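Local coordinates for putative transcriptional regulator protein (Vibrio parahaemolyticus, PDB 3ER6), which probably regulates transcription through sequence-specific DNA binding by an AraC-type domain of the full-length protein, the DJ-1/PfpI-like domain being the part crystallised, at the interface of chains A and B. Numbering follows the deposited sequence. Chains: chain A/B, Putative transcriptional regulator protein.

Contact 1: the interface of chains A and B. Residues chain A 22, 170; chain B 22, 25-26, 29-30, 170, 199.
B:Glu29 reaches across from chain B and accepts hydrogen bonds from the phenol of A:Tyr170 and the backbone N-H of A:Ala22. Both chains are copies of a DJ-1/PfpI-family domain, and the patch belongs to a two-fold symmetric interface, plausibly a dimer contact although the structure alone does not prove one in solution.

The polar evidence lies in the carboxylate. A:Tyr170 OH donates to B:Glu29 OE1 at 2.7 Å, using the anti lone pair of that oxygen, away from OE2. OE1 in turn sits at the edge of the tyrosine ring, in its plane, while the ring and carboxylate planes are turned 48° apart. The second carboxylate oxygen, B:Glu29 OE2, receives A:Ala22 N at 3.0 Å on its syn side, with the donor lifted 25° from the carboxylate plane. That N-H opens helix 22-37 of chain A, so the positive end of the helix dipole may help to stabilise a negative carboxylate. B:Glu29 spans the gap because its chain is extended beyond CG (chi2 177°); with both oxygens engaged, rotation of the carboxylate is restrained.

Apolar packing surrounds this pair. Helix 22-36 of chain B packs against one face of the A:Tyr170 ring, with B:Ser26 CB over the CD1/CE1 side, 3.6 Å from A:Tyr170 CD1. On the same face, towards the CE2 rim, B:Ile30 CG1 lies 3.6 Å from A:Tyr170 CE2, and the tyrosine and isoleucine side chains run antiparallel, alongside each other. B:Ile199 CD1 adds a looser contact with A:Tyr170 CE2, at 4.1 Å. The methyl of A:Ala22 packs on the helix backbone, with A:Ala22 CB 3.6 Å from B:Ser26 CA, and the same A:Ala22 CB also meets B:Ile25 CB, 3.7 Å away.

Contact 2: the interface of chains A and B. Residues chain A 26, 29-30, 195; chain B 19-22, 170.
Helix 22-37 and the end of helix 186-195 of chain A meet the loop of residues 19-21 in chain B, the start of its helix 22-36 and the loop carrying B:Tyr170. At the centre, the A:Glu29 carboxylate faces consecutive backbone N-H groups at the helix start. B:Phe21 N donates to A:Glu29 OE2 at 2.9 Å and B:Ala22 N donates to the same oxygen at 3.1 Å. Both come on its syn side but from opposite faces of the carboxylate plane, 32° and 22° out of it respectively, so the two donors straddle the acceptor.

The other oxygen, A:Glu29 OE1, accepts from B:Tyr170 OH at 2.8 Å through its anti lone pair. This phenol also lies in plane at the edge of the B:Tyr20 ring, which places the two tyrosines of chain B as neighbours around the acid. Packing of the glutamate continues onto the loop backbone: A:Glu29 CD is 3.6 Å from B:Tyr20 CA.

Next to the polar group, one face of the B:Tyr170 ring rests on chain A, with A:Ser26 CB over the CD1/CE1 side and A:Ile30 CG1 towards the CE2 rim, 3.8 Å from B:Tyr170 CE2. Farther out, A:Phe195 crosses B:Tyr20 at an angle. A chi1 of 163° swings the A:Phe195 ring away from its own backbone N and towards chain B, where A:Phe195 CZ comes 3.9 Å from B:Tyr20 CE1.

Contact 1: the interface of chains A and B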
loop_
_atom_site.group_PDB
_atom_site.type_symbol
_atom_site.label_atom_id
_atom_site.label_comp_id
_atom_site.label_asym_id
_atom_site.label_seq_id
_atom_site.Cartn_x
_atom_site.Cartn_y
_atom_site.Cartn_z
ATOM N N ALA A 22 -0.282 4.153 -3.535
ATOM C CA ALA A 22 -0.108 2.820 -2.878
ATOM C C ALA A 22 -1.285 2.431 -2.035
ATOM O O ALA A 22 -1.690 1.273 -2.049
ATOM C CB ALA A 22 1.122 2.776 -2.007
ATOM N N TYR A 170 -1.362 4.945 5.499
ATOM C CA TYR A 170 -1.187 3.594 4.933
ATOM C C TYR A 170 -1.948 2.467 5.616
ATOM O O TYR A 170 -2.058 1.347 5.049
ATOM C CB TYR A 170 0.307 3.170 4.800
ATOM C CG TYR A 170 0.948 4.143 3.872
ATOM C CD1 TYR A 170 0.640 4.115 2.516
ATOM C CD2 TYR A 170 1.754 5.186 4.362
ATOM C CE1 TYR A 170 1.206 5.073 1.643
ATOM C CE2 TYR A 170 2.304 6.158 3.496
ATOM C CZ TYR A 170 2.009 6.065 2.135
ATOM O OH TYR A 170 2.493 6.994 1.250
ATOM N N ALA B 22 1.603 -3.291 -3.501
ATOM C CA ALA B 22 1.320 -2.032 -2.855
ATOM C C ALA B 22 2.375 -1.668 -1.817
ATOM O O ALA B 22 2.679 -0.493 -1.622
ATOM C CB ALA B 22 -0.036 -2.065 -2.179
ATOM N N ILE B 25 5.341 0.112 -3.149
ATOM C CA ILE B 25 4.986 1.508 -3.507
ATOM C C ILE B 25 4.879 2.384 -2.280
ATOM O O ILE B 25 5.453 3.493 -2.241
ATOM C CB ILE B 25 3.671 1.571 -4.369
ATOM C CG1 ILE B 25 3.721 0.562 -5.534
ATOM C CG2 ILE B 25 3.452 3.050 -4.931
ATOM C CD1 ILE B 25 5.007 0.736 -6.409
ATOM N N SER B 26 4.158 1.936 -1.261
ATOM C CA SER B 26 4.122 2.744 -0.034
ATOM C C SER B 26 5.534 3.001 0.569
ATOM O O SER B 26 5.823 4.073 1.112
ATOM C CB SER B 26 3.199 2.098 0.987
ATOM O OG SER B 26 3.597 0.806 1.450
ATOM N N GLU B 29 6.966 5.813 -1.310
ATOM C CA GLU B 29 6.293 7.080 -1.022
ATOM C C GLU B 29 6.811 7.650 0.315
ATOM O O GLU B 29 7.095 8.880 0.407
ATOM C CB GLU B 29 4.759 6.887 -0.997
ATOM C CG GLU B 29 4.216 6.488 -2.367
ATOM C CD GLU B 29 2.662 6.215 -2.388
ATOM O OE1 GLU B 29 2.041 6.312 -1.320
ATOM O OE2 GLU B 29 2.137 5.905 -3.497
ATOM N N ILE B 30 7.017 6.772 1.302
ATOM C CA ILE B 30 7.486 7.211 2.640
ATOM C C ILE B 30 8.907 7.737 2.551
ATOM O O ILE B 30 9.194 8.858 2.959
ATOM C CB ILE B 30 7.373 6.048 3.677
ATOM C CG1 ILE B 30 5.868 5.734 3.920
ATOM C CG2 ILE B 30 8.210 6.388 4.994
ATOM C CD1 ILE B 30 5.583 4.439 4.708
ATOM N N TYR B 170 1.347 -4.564 5.416
ATOM C CA TYR B 170 1.260 -3.203 4.910
ATOM C C TYR B 170 1.842 -2.087 5.776
ATOM O O TYR B 170 2.043 -0.935 5.280
ATOM C CB TYR B 170 -0.176 -2.846 4.520
ATOM C CG TYR B 170 -0.685 -3.769 3.441
ATOM C CD1 TYR B 170 -0.186 -3.683 2.130
ATOM C CD2 TYR B 170 -1.641 -4.758 3.742
ATOM C CE1 TYR B 170 -0.654 -4.541 1.146
ATOM C CE2 TYR B 170 -2.075 -5.637 2.789
ATOM C CZ TYR B 170 -1.596 -5.497 1.488
ATOM O OH TYR B 170 -2.023 -6.360 0.534
ATOM N N ILE B 199 3.470 8.989 10.185
ATOM C CA ILE B 199 3.885 7.643 9.819
ATOM C C ILE B 199 4.021 6.756 11.035
ATOM O O ILE B 199 3.498 5.641 11.092
ATOM C CB ILE B 199 5.240 7.683 9.053
ATOM C CG1 ILE B 199 5.088 8.462 7.754
ATOM C CG2 ILE B 199 5.744 6.242 8.788
ATOM C CD1 ILE B 199 3.943 7.949 6.848
#

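Contact 2: the interface of chains A and B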
loop_
_atom_site.group_PDB
_atom_site.type_symbol
_atom_site.label_atom_id
_atom_site.label_comp_id
_atom_site.label_asym_id
_atom_site.label_seq_id
_atom_site.Cartn_x
_atom_site.Cartn_y
_atom_site.Cartn_z
ATOM N N SER A 26 -3.231 -1.085 -1.953
ATOM C CA SER A 26 -3.312 -1.981 -0.785
ATOM C C SER A 26 -4.788 -2.279 -0.429
ATOM O O SER A 26 -5.101 -3.395 -0.028
ATOM C CB SER A 26 -2.549 -1.415 0.427
ATOM O OG SER A 26 -3.127 -0.201 0.854
ATOM N N GLU A 29 -5.937 -4.941 -2.737
ATOM C CA GLU A 29 -5.340 -6.224 -2.371
ATOM C C GLU A 29 -6.083 -6.789 -1.191
ATOM O O GLU A 29 -6.315 -7.992 -1.149
ATOM C CB GLU A 29 -3.865 -5.992 -1.979
ATOM C CG GLU A 29 -3.034 -5.718 -3.279
ATOM C CD GLU A 29 -1.521 -5.390 -3.064
ATOM O OE1 GLU A 29 -1.037 -5.496 -1.948
ATOM O OE2 GLU A 29 -0.874 -5.019 -4.062
ATOM N N ILE A 30 -6.431 -5.953 -0.195
ATOM C CA ILE A 30 -7.123 -6.492 0.989
ATOM C C ILE A 30 -8.529 -6.935 0.580
ATOM O O ILE A 30 -8.957 -8.022 0.901
ATOM C CB ILE A 30 -7.214 -5.435 2.174
ATOM C CG1 ILE A 30 -5.806 -5.117 2.717
ATOM C CG2 ILE A 30 -8.182 -5.936 3.377
ATOM C CD1 ILE A 30 -5.727 -3.859 3.572
ATOM N N PHE A 195 -4.976 -12.240 8.422
ATOM C CA PHE A 195 -4.092 -11.978 7.250
ATOM C C PHE A 195 -3.290 -10.710 7.484
ATOM O O PHE A 195 -2.117 -10.630 7.160
ATOM C CB PHE A 195 -4.938 -11.876 5.950
ATOM C CG PHE A 195 -4.214 -11.221 4.763
ATOM C CD1 PHE A 195 -3.192 -11.887 4.073
ATOM C CD2 PHE A 195 -4.601 -9.961 4.301
ATOM C CE1 PHE A 195 -2.548 -11.238 2.955
ATOM C CE2 PHE A 195 -4.004 -9.360 3.201
ATOM C CZ PHE A 195 -3.001 -9.964 2.535
ATOM N N ARG B 19 0.217 -9.185 -7.738
ATOM C CA ARG B 19 -0.864 -9.559 -6.776
ATOM C C ARG B 19 -0.662 -8.836 -5.469
ATOM O O ARG B 19 -1.629 -8.502 -4.731
ATOM C CB ARG B 19 -0.844 -11.097 -6.494
ATOM C CG ARG B 19 -1.025 -12.033 -7.758
ATOM C CD ARG B 19 -2.402 -11.850 -8.371
ATOM N NE ARG B 19 -2.469 -10.728 -9.282
ATOM C CZ ARG B 19 -3.606 -10.136 -9.679
ATOM N NH1 ARG B 19 -3.570 -9.138 -10.531
ATOM N NH2 ARG B 19 -4.789 -10.547 -9.223
ATOM N N TYR B 20 0.603 -8.592 -5.137
ATOM C CA TYR B 20 0.899 -7.967 -3.844
ATOM C C TYR B 20 2.080 -7.013 -4.015
ATOM O O TYR B 20 3.185 -7.380 -3.691
ATOM C CB TYR B 20 1.178 -9.026 -2.761
ATOM C CG TYR B 20 -0.089 -9.799 -2.399
ATOM C CD1 TYR B 20 -1.079 -9.220 -1.594
ATOM C CD2 TYR B 20 -0.326 -11.050 -2.957
ATOM C CE1 TYR B 20 -2.279 -9.932 -1.298
ATOM C CE2 TYR B 20 -1.492 -11.781 -2.667
ATOM C CZ TYR B 20 -2.484 -11.189 -1.890
ATOM O OH TYR B 20 -3.631 -11.912 -1.579
ATOM N N PHE B 21 1.864 -5.828 -4.552
ATOM C CA PHE B 21 3.003 -4.867 -4.745
ATOM C C PHE B 21 2.796 -3.511 -4.041
ATOM O O PHE B 21 3.698 -2.660 -4.024
ATOM C CB PHE B 21 3.361 -4.656 -6.220
ATOM C CG PHE B 21 2.416 -3.760 -6.968
ATOM C CD1 PHE B 21 2.706 -2.435 -7.181
ATOM C CD2 PHE B 21 1.209 -4.277 -7.482
ATOM C CE1 PHE B 21 1.770 -1.574 -7.858
ATOM C CE2 PHE B 21 0.313 -3.457 -8.112
ATOM C CZ PHE B 21 0.589 -2.098 -8.309
ATOM N N ALA B 22 1.603 -3.291 -3.501
ATOM C CA ALA B 22 1.320 -2.032 -2.855
ATOM C C ALA B 22 2.375 -1.668 -1.817
ATOM O O ALA B 22 2.679 -0.493 -1.622
ATOM C CB ALA B 22 -0.036 -2.065 -2.179
ATOM N N TYR B 170 1.347 -4.564 5.416
ATOM C CA TYR B 170 1.260 -3.203 4.910
ATOM C C TYR B 170 1.842 -2.087 5.776
ATOM O O TYR B 170 2.043 -0.935 5.280
ATOM C CB TYR B 170 -0.176 -2.846 4.520
ATOM C CG TYR B 170 -0.685 -3.769 3.441
ATOM C CD1 TYR B 170 -0.186 -3.683 2.130
ATOM C CD2 TYR B 170 -1.641 -4.758 3.742
ATOM C CE1 TYR B 170 -0.654 -4.541 1.146
ATOM C CE2 TYR B 170 -2.075 -5.637 2.789
ATOM C CZ TYR B 170 -1.596 -5.497 1.488
ATOM O OH TYR B 170 -2.023 -6.360 0.534
#

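The C-alpha centres of contact 1 and contact 2 lie about 10 Å apart, and B:Ala22 and B:Tyr170 belong to both. The two patches are largely related by the two-fold axis: the glutamate belongs to chain B in contact 1 and to chain A in contact 2, with tyrosine and helix start supplied by the opposite chain. The patch of contact 1 also takes in B:Ile199 and that of contact 2 the 19-21 loop and A:Phe195; the two-fold symmetry implies equivalents on the other side. Reciprocal use of the same helix in each chain makes one continuous interface, consistent with a symmetric dimer.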